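Local coordinates for protein Polyphosphate:AMP phosphotransferase (Meiothermus ruber H328, PDB 5O6M) that transfers phosphate from inorganic polyphosphate to nucleotides, converting AMP to ADP and ADP to ATP, at residues Y51-G54 against Q55-V58; P138-V141 against W142-Y146; S171-E174 against Q175-R178. The protein carries 1 engineered substitution. One frame throughout, in Å; residues are numbered along the deposited sequence.

Contact 1 (Y51-G54 against Q55-V58)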
loop_
_atom_site.group_PDB
_atom_site.type_symbol
_atom_site.label_atom_id
_atom_site.label_comp_id
_atom_site.label_asym_id
_atom_site.label_seq_id
_atom_site.Cartn_x
_atom_site.Cartn_y
_atom_site.Cartn_z
ATOM N N TYR D 51 -14.955 17.510 -4.328
ATOM C CA TYR D 51 -14.878 16.689 -3.123
ATOM C C TYR D 51 -16.265 16.317 -2.614
ATOM O O TYR D 51 -16.521 15.157 -2.267
ATOM C CB TYR D 51 -14.087 17.436 -2.047
ATOM C CG TYR D 51 -13.807 16.632 -0.801
ATOM C CD1 TYR D 51 -12.822 15.653 -0.788
ATOM C CD2 TYR D 51 -14.514 16.865 0.371
ATOM C CE1 TYR D 51 -12.558 14.916 0.354
ATOM C CE2 TYR D 51 -14.255 16.135 1.519
ATOM C CZ TYR D 51 -13.275 15.161 1.503
ATOM O OH TYR D 51 -13.014 14.431 2.641
ATOM N N ALA D 52 -17.178 17.292 -2.567
ATOM C CA ALA D 52 -18.506 17.045 -2.009
ATOM C C ALA D 52 -19.331 16.126 -2.902
ATOM O O ALA D 52 -20.018 15.225 -2.407
ATOM C CB ALA D 52 -19.233 18.372 -1.781
ATOM N N GLU D 53 -19.293 16.349 -4.219
ATOM C CA GLU D 53 -20.028 15.476 -5.132
ATOM C C GLU D 53 -19.498 14.046 -5.079
ATOM O O GLU D 53 -20.273 13.085 -5.153
ATOM C CB GLU D 53 -19.953 16.026 -6.557
ATOM C CG GLU D 53 -20.844 15.300 -7.553
ATOM C CD GLU D 53 -20.637 15.781 -8.978
ATOM O OE1 GLU D 53 -19.467 15.966 -9.380
ATOM O OE2 GLU D 53 -21.642 15.983 -9.696
ATOM N N GLY D 54 -18.183 13.887 -4.957
ATOM C CA GLY D 54 -17.602 12.563 -4.781
ATOM C C GLY D 54 -17.798 11.621 -5.947
ATOM O O GLY D 54 -17.906 10.408 -5.741
ATOM N N GLN D 55 -17.833 12.141 -7.173
ATOM C CA GLN D 55 -18.035 11.309 -8.354
ATOM C C GLN D 55 -16.853 11.338 -9.307
ATOM O O GLN D 55 -16.389 10.277 -9.742
ATOM C CB GLN D 55 -19.310 11.750 -9.095
ATOM C CG GLN D 55 -20.607 11.192 -8.524
ATOM C CD GLN D 55 -20.593 9.677 -8.394
ATOM O OE1 GLN D 55 -19.675 9.009 -8.870
ATOM N NE2 GLN D 55 -21.619 9.129 -7.752
ATOM N N HIS D 56 -16.359 12.519 -9.655
ATOM C CA HIS D 56 -15.303 12.637 -10.648
ATOM C C HIS D 56 -13.925 12.437 -10.030
ATOM O O HIS D 56 -13.696 12.730 -8.852
ATOM C CB HIS D 56 -15.387 14.001 -11.331
ATOM C CG HIS D 56 -16.629 14.178 -12.146
ATOM N ND1 HIS D 56 -17.727 14.872 -11.684
ATOM C CD2 HIS D 56 -16.955 13.736 -13.383
ATOM C CE1 HIS D 56 -18.673 14.856 -12.607
ATOM N NE2 HIS D 56 -18.229 14.174 -13.647
ATOM N N LYS D 57 -12.994 11.951 -10.851
ATOM C CA LYS D 57 -11.588 11.853 -10.486
ATOM C C LYS D 57 -10.801 12.757 -11.415
ATOM O O LYS D 57 -11.026 12.743 -12.628
ATOM C CB LYS D 57 -11.057 10.420 -10.612
ATOM C CG LYS D 57 -12.060 9.314 -10.387
ATOM C CD LYS D 57 -11.373 7.979 -10.635
ATOM C CE LYS D 57 -12.311 6.817 -10.455
ATOM N NZ LYS D 57 -13.010 6.510 -11.730
ATOM N N VAL D 58 -9.878 13.531 -10.858
ATOM C CA VAL D 58 -9.143 14.525 -11.628
ATOM C C VAL D 58 -7.648 14.310 -11.421
ATOM O O VAL D 58 -7.167 14.317 -10.281
ATOM C CB VAL D 58 -9.559 15.953 -11.241
ATOM C CG1 VAL D 58 -8.782 16.974 -12.049
ATOM C CG2 VAL D 58 -11.068 16.127 -11.429
#

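Contact 2 (P138-V141 against W142-Y146)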
loop_
_atom_site.group_PDB
_atom_site.type_symbol
_atom_site.label_atom_id
_atom_site.label_comp_id
_atom_site.label_asym_id
_atom_site.label_seq_id
_atom_site.Cartn_x
_atom_site.Cartn_y
_atom_site.Cartn_z
ATOM N N PRO D 138 16.876 -0.822 -22.924
ATOM C CA PRO D 138 17.122 -0.745 -24.369
ATOM C C PRO D 138 15.965 -0.069 -25.087
ATOM O O PRO D 138 14.802 -0.208 -24.700
ATOM C CB PRO D 138 17.261 -2.216 -24.788
ATOM C CG PRO D 138 17.600 -2.948 -23.519
ATOM C CD PRO D 138 16.898 -2.207 -22.424
ATOM N N GLN D 139 16.299 0.682 -26.144
ATOM C CA GLN D 139 15.266 1.339 -26.941
ATOM C C GLN D 139 14.152 0.372 -27.325
ATOM O O GLN D 139 12.986 0.773 -27.431
ATOM C CB GLN D 139 15.875 1.961 -28.199
ATOM C CG GLN D 139 14.836 2.345 -29.248
ATOM C CD GLN D 139 15.419 3.142 -30.400
ATOM O OE1 GLN D 139 16.430 3.829 -30.248
ATOM N NE2 GLN D 139 14.781 3.053 -31.563
ATOM N N GLN D 140 14.492 -0.901 -27.544
ATOM C CA GLN D 140 13.466 -1.911 -27.772
ATOM C C GLN D 140 12.439 -1.939 -26.649
ATOM O O GLN D 140 11.261 -2.226 -26.893
ATOM C CB GLN D 140 14.121 -3.286 -27.916
ATOM C CG GLN D 140 13.153 -4.464 -27.817
ATOM C CD GLN D 140 12.731 -5.018 -29.162
ATOM O OE1 GLN D 140 13.116 -4.498 -30.210
ATOM N NE2 GLN D 140 11.934 -6.084 -29.138
ATOM N N VAL D 141 12.856 -1.634 -25.421
ATOM C CA VAL D 141 11.923 -1.642 -24.298
ATOM C C VAL D 141 11.111 -0.352 -24.245
ATOM O O VAL D 141 9.880 -0.373 -24.358
ATOM C CB VAL D 141 12.672 -1.896 -22.976
ATOM C CG1 VAL D 141 11.724 -1.754 -21.798
ATOM C CG2 VAL D 141 13.293 -3.285 -22.988
ATOM N N TRP D 142 11.783 0.792 -24.080
ATOM C CA TRP D 142 11.033 2.019 -23.826
ATOM C C TRP D 142 10.290 2.526 -25.053
ATOM O O TRP D 142 9.426 3.397 -24.909
ATOM C CB TRP D 142 11.950 3.120 -23.270
ATOM C CG TRP D 142 13.109 3.517 -24.135
ATOM C CD1 TRP D 142 14.425 3.226 -23.920
ATOM C CD2 TRP D 142 13.066 4.327 -25.318
ATOM N NE1 TRP D 142 15.201 3.779 -24.910
ATOM C CE2 TRP D 142 14.392 4.462 -25.779
ATOM C CE3 TRP D 142 12.037 4.942 -26.038
ATOM C CZ2 TRP D 142 14.714 5.186 -26.928
ATOM C CZ3 TRP D 142 12.360 5.662 -27.177
ATOM C CH2 TRP D 142 13.686 5.776 -27.611
ATOM N N GLN D 143 10.592 2.008 -26.245
ATOM C CA GLN D 143 9.812 2.376 -27.421
ATOM C C GLN D 143 8.394 1.825 -27.340
ATOM O O GLN D 143 7.455 2.449 -27.847
ATOM C CB GLN D 143 10.512 1.881 -28.690
ATOM C CG GLN D 143 9.602 1.713 -29.905
ATOM C CD GLN D 143 9.068 3.033 -30.444
ATOM O OE1 GLN D 143 9.513 4.110 -30.041
ATOM N NE2 GLN D 143 8.107 2.952 -31.361
ATOM N N LYS D 144 8.217 0.666 -26.699
ATOM C CA LYS D 144 6.881 0.102 -26.567
ATOM C C LYS D 144 6.033 0.865 -25.561
ATOM O O LYS D 144 4.814 0.664 -25.512
ATOM C CB LYS D 144 6.949 -1.369 -26.165
ATOM C CG LYS D 144 7.870 -2.198 -27.035
ATOM C CD LYS D 144 7.222 -3.535 -27.342
ATOM C CE LYS D 144 8.175 -4.507 -27.999
ATOM N NZ LYS D 144 9.224 -4.925 -27.035
ATOM N N ARG D 145 6.650 1.721 -24.748
ATOM C CA ARG D 145 5.943 2.351 -23.645
ATOM C C ARG D 145 5.017 3.476 -24.086
ATOM O O ARG D 145 4.065 3.783 -23.365
ATOM C CB ARG D 145 6.954 2.855 -22.616
ATOM C CG ARG D 145 7.696 1.703 -21.952
ATOM C CD ARG D 145 8.755 2.158 -20.974
ATOM N NE ARG D 145 9.325 1.008 -20.274
ATOM C CZ ARG D 145 10.242 1.093 -19.316
ATOM N NH1 ARG D 145 10.699 2.279 -18.940
ATOM N NH2 ARG D 145 10.698 -0.009 -18.735
ATOM N N TYR D 146 5.248 4.087 -25.252
ATOM C CA TYR D 146 4.300 5.087 -25.739
ATOM C C TYR D 146 2.924 4.465 -25.914
ATOM O O TYR D 146 1.903 5.068 -25.562
ATOM C CB TYR D 146 4.785 5.685 -27.059
ATOM C CG TYR D 146 6.151 6.327 -26.979
ATOM C CD1 TYR D 146 6.356 7.485 -26.238
ATOM C CD2 TYR D 146 7.241 5.766 -27.635
ATOM C CE1 TYR D 146 7.606 8.069 -26.161
ATOM C CE2 TYR D 146 8.494 6.343 -27.563
ATOM C CZ TYR D 146 8.672 7.493 -26.825
ATOM O OH TYR D 146 9.920 8.067 -26.754
#

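Contact 3 (S171-E174 against Q175-R178)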
loop_
_atom_site.group_PDB
_atom_site.type_symbol
_atom_site.label_atom_id
_atom_site.label_comp_id
_atom_site.label_asym_id
_atom_site.label_seq_id
_atom_site.Cartn_x
_atom_site.Cartn_y
_atom_site.Cartn_z
ATOM N N SER D 171 13.253 27.765 -21.746
ATOM C CA SER D 171 14.375 27.770 -22.670
ATOM C C SER D 171 15.653 27.300 -21.981
ATOM O O SER D 171 15.746 27.249 -20.752
ATOM C CB SER D 171 14.577 29.172 -23.237
ATOM O OG SER D 171 14.931 30.064 -22.195
ATOM N N LYS D 172 16.659 26.975 -22.800
ATOM C CA LYS D 172 17.928 26.509 -22.249
ATOM C C LYS D 172 18.606 27.599 -21.431
ATOM O O LYS D 172 19.185 27.325 -20.373
ATOM C CB LYS D 172 18.854 26.039 -23.370
ATOM C CG LYS D 172 20.141 25.416 -22.863
ATOM C CD LYS D 172 21.009 24.891 -23.995
ATOM C CE LYS D 172 22.299 24.291 -23.451
ATOM N NZ LYS D 172 23.058 23.529 -24.487
ATOM N N ASP D 173 18.546 28.845 -21.906
ATOM C CA ASP D 173 19.152 29.946 -21.165
ATOM C C ASP D 173 18.353 30.272 -19.909
ATOM O O ASP D 173 18.930 30.639 -18.877
ATOM C CB ASP D 173 19.277 31.178 -22.062
ATOM C CG ASP D 173 19.468 32.460 -21.270
ATOM O OD1 ASP D 173 20.541 32.629 -20.650
ATOM O OD2 ASP D 173 18.544 33.301 -21.274
ATOM N N GLU D 174 17.024 30.148 -19.974
ATOM C CA GLU D 174 16.214 30.378 -18.782
ATOM C C GLU D 174 16.549 29.377 -17.683
ATOM O O GLU D 174 16.647 29.747 -16.506
ATOM C CB GLU D 174 14.728 30.326 -19.123
ATOM C CG GLU D 174 13.850 30.472 -17.893
ATOM C CD GLU D 174 13.999 31.830 -17.231
ATOM O OE1 GLU D 174 14.377 32.796 -17.925
ATOM O OE2 GLU D 174 13.757 31.927 -16.010
ATOM N N GLN D 175 16.726 28.103 -18.041
ATOM C CA GLN D 175 17.103 27.120 -17.032
ATOM C C GLN D 175 18.416 27.503 -16.366
ATOM O O GLN D 175 18.598 27.292 -15.160
ATOM C CB GLN D 175 17.219 25.727 -17.651
ATOM C CG GLN D 175 17.652 24.672 -16.645
ATOM C CD GLN D 175 17.952 23.327 -17.274
ATOM O OE1 GLN D 175 18.627 23.246 -18.299
ATOM N NE2 GLN D 175 17.445 22.263 -16.661
ATOM N N ARG D 176 19.347 28.074 -17.138
ATOM C CA ARG D 176 20.638 28.453 -16.577
ATOM C C ARG D 176 20.471 29.440 -15.430
ATOM O O ARG D 176 21.140 29.321 -14.397
ATOM C CB ARG D 176 21.533 29.044 -17.668
ATOM C CG ARG D 176 23.024 28.854 -17.427
ATOM C CD ARG D 176 23.780 30.181 -17.403
ATOM N NE ARG D 176 23.106 31.229 -18.165
ATOM C CZ ARG D 176 22.587 32.330 -17.626
ATOM N NH1 ARG D 176 22.675 32.538 -16.318
ATOM N NH2 ARG D 176 21.988 33.227 -18.395
ATOM N N GLN D 177 19.576 30.418 -15.587
ATOM C CA GLN D 177 19.368 31.402 -14.528
ATOM C C GLN D 177 18.754 30.760 -13.291
ATOM O O GLN D 177 19.224 30.979 -12.168
ATOM C CB GLN D 177 18.486 32.548 -15.025
ATOM C CG GLN D 177 18.955 33.200 -16.310
ATOM C CD GLN D 177 18.041 34.332 -16.744
ATOM O OE1 GLN D 177 17.642 34.418 -17.906
ATOM N NE2 GLN D 177 17.710 35.214 -15.808
ATOM N N ARG D 178 17.699 29.964 -13.474
ATOM C CA ARG D 178 17.035 29.359 -12.325
ATOM C C ARG D 178 17.977 28.423 -11.575
ATOM O O ARG D 178 17.986 28.405 -10.339
ATOM C CB ARG D 178 15.767 28.634 -12.780
ATOM C CG ARG D 178 14.816 29.560 -13.526
ATOM C CD ARG D 178 13.432 28.972 -13.733
ATOM N NE ARG D 178 12.542 29.969 -14.325
ATOM C CZ ARG D 178 11.256 29.769 -14.592
ATOM N NH1 ARG D 178 10.691 28.596 -14.323
ATOM N NH2 ARG D 178 10.532 30.746 -15.124
#

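Contact 1 (Y51-G54 against Q55-V58)
Glu53 and His56 meet where the helix 29-53 ends and the chain turns into the strand 57-64. ND1 of His56 donates to OE1 of Glu53 at 3.1 Å, through a bent bond with an N-H...O angle of 137°. The carboxylate oxygen lies at the edge of the imidazole, close to its plane, whereas the ring nitrogen approaches from above the carboxylate plane, the two groups being turned 49° apart. CG of Glu53 is anti to its backbone N (chi1 -172°) and the chain stays extended, which carries OE1 across the turn to the ring. The second oxygen, OE2, accepts from the backbone N of Gln253, so both carboxylate oxygens are engaged, and Met252 packs on both partners. An alanine here would probably leave ND1 of His56 and the backbone N of Gln253 without their shared carboxylate. The bent chain of Gln55 brings its CD to 3.8 Å from Gly54 O. The positive phi of Gly54 ends the helix and redirects the chain into the strand, where Lys57 pairs by its backbone with Thr162. The arrangement is a helix-to-strand turn closed by a His-carboxylate hydrogen bond, leading into the central strand of the parallel sheet of this P-loop kinase fold.

Contact 2 (P138-V141 against W142-Y146)
Gln139 lies over the indole of Trp142 in the first turn of the short helix 139-142, which has Pro138 at its N-cap position and precedes the helix 145-158. The contact is a CH-pi interaction: CA of Gln139 sits 3.5 Å from the centroid of the five-membered ring, while CB and CG run on along the six-membered ring near CZ2. Trp142 reaches back beneath this residue because CG stands between its backbone N and carbonyl carbon (chi1 59°). The oxygens of Pro138, Gln139 and Val141 all accept main-chain N-H groups. Pro138 O takes Trp142 N at 3.2 Å, and Gln139 O accepts from Gln143 N at 2.9 Å. Val141 O receives Lys144 N from above its carbonyl plane (48° out of it), an i to i+3 bond, unlike the i to i+4 bonds of Trp142 and Gln143. Gln140 O has a weak bond from the ammonium of Lys144, with NZ 3.4 Å from that oxygen.

The guanidinium of Arg145 is claimed by partners beyond the turn: NH1 donates to the carbonyl of Asp127, a residue of the ATP pocket, NH2 forms a salt bridge with Glu159 of the second subunit, and Tyr103 adds a cation-pi contact. Val141 lies alongside this arginine, with CG1 3.7 Å from Arg145 NH2.

Contact 3 (S171-E174 against Q175-R178)
The guanidinium groups of Arg176 and Arg178 meet Asp173 and Glu174 in different ways. Over one face of the Arg176 group, offset toward its rim, lies the carbonyl oxygen of Asp173; the carboxylate of the same residue takes NH2 in a salt bridge, OD1 to NH2 2.7 Å, with the nitrogen nearly in line with the C-O bond. Near the edge of the Arg178 group, tilted from its plane, sits OE2 of Glu174, 2.9 Å from NE, using the anti lone pair. Here the carboxylate and guanidinium planes are almost perpendicular, 84° apart. A bend at chi2 of Glu174 (64°) swings its carboxylate along the helix toward Arg178, whose own chain is extended from CG to NE.

These i to i+3 and i to i+4 salt bridges lie in the first turns of the helix 172-183, which follows the strand 161-169. Ser171 is the N-cap: its OG accepts from Glu174 N at 3.1 Å, while its carbonyl oxygen receives Gln175 N at 3.0 Å. Acidic side chains this near the helix N terminus would probably be stabilised by the helix dipole. Arg178 also donates from NH2 to the carbonyl of Ala229, so the guanidinium is held by two separate acceptors, through NE and NH2, which would limit its rotation. Gln175 points its amide elsewhere, NE2 donating to Asp66 O and OE1 accepting from Arg200. The main-chain bond from Arg178 N to Glu174 O, 3.2 Å, is nearly straight at 170°.

How the contacts relate
Followed from the N terminus, the three contacts come in series, neither nesting nor crossing, and each is a local turn of chain with no residue between its segments, so none closes a long loop. Contact 1 joins the end of the helix 29-53 to the strand 57-64, at the middle of the sheet. Contact 2 links the short helix 139-142 to the start of the helix 145-158, which leads on to the strand 161-169, the neighbour of 57-64 in the sheet. Contact 3 opens the helix after that strand. Contacts 1 and 3 lie on opposite sides of the chain's centre, their centres 38 Å apart, and none of the three touches another.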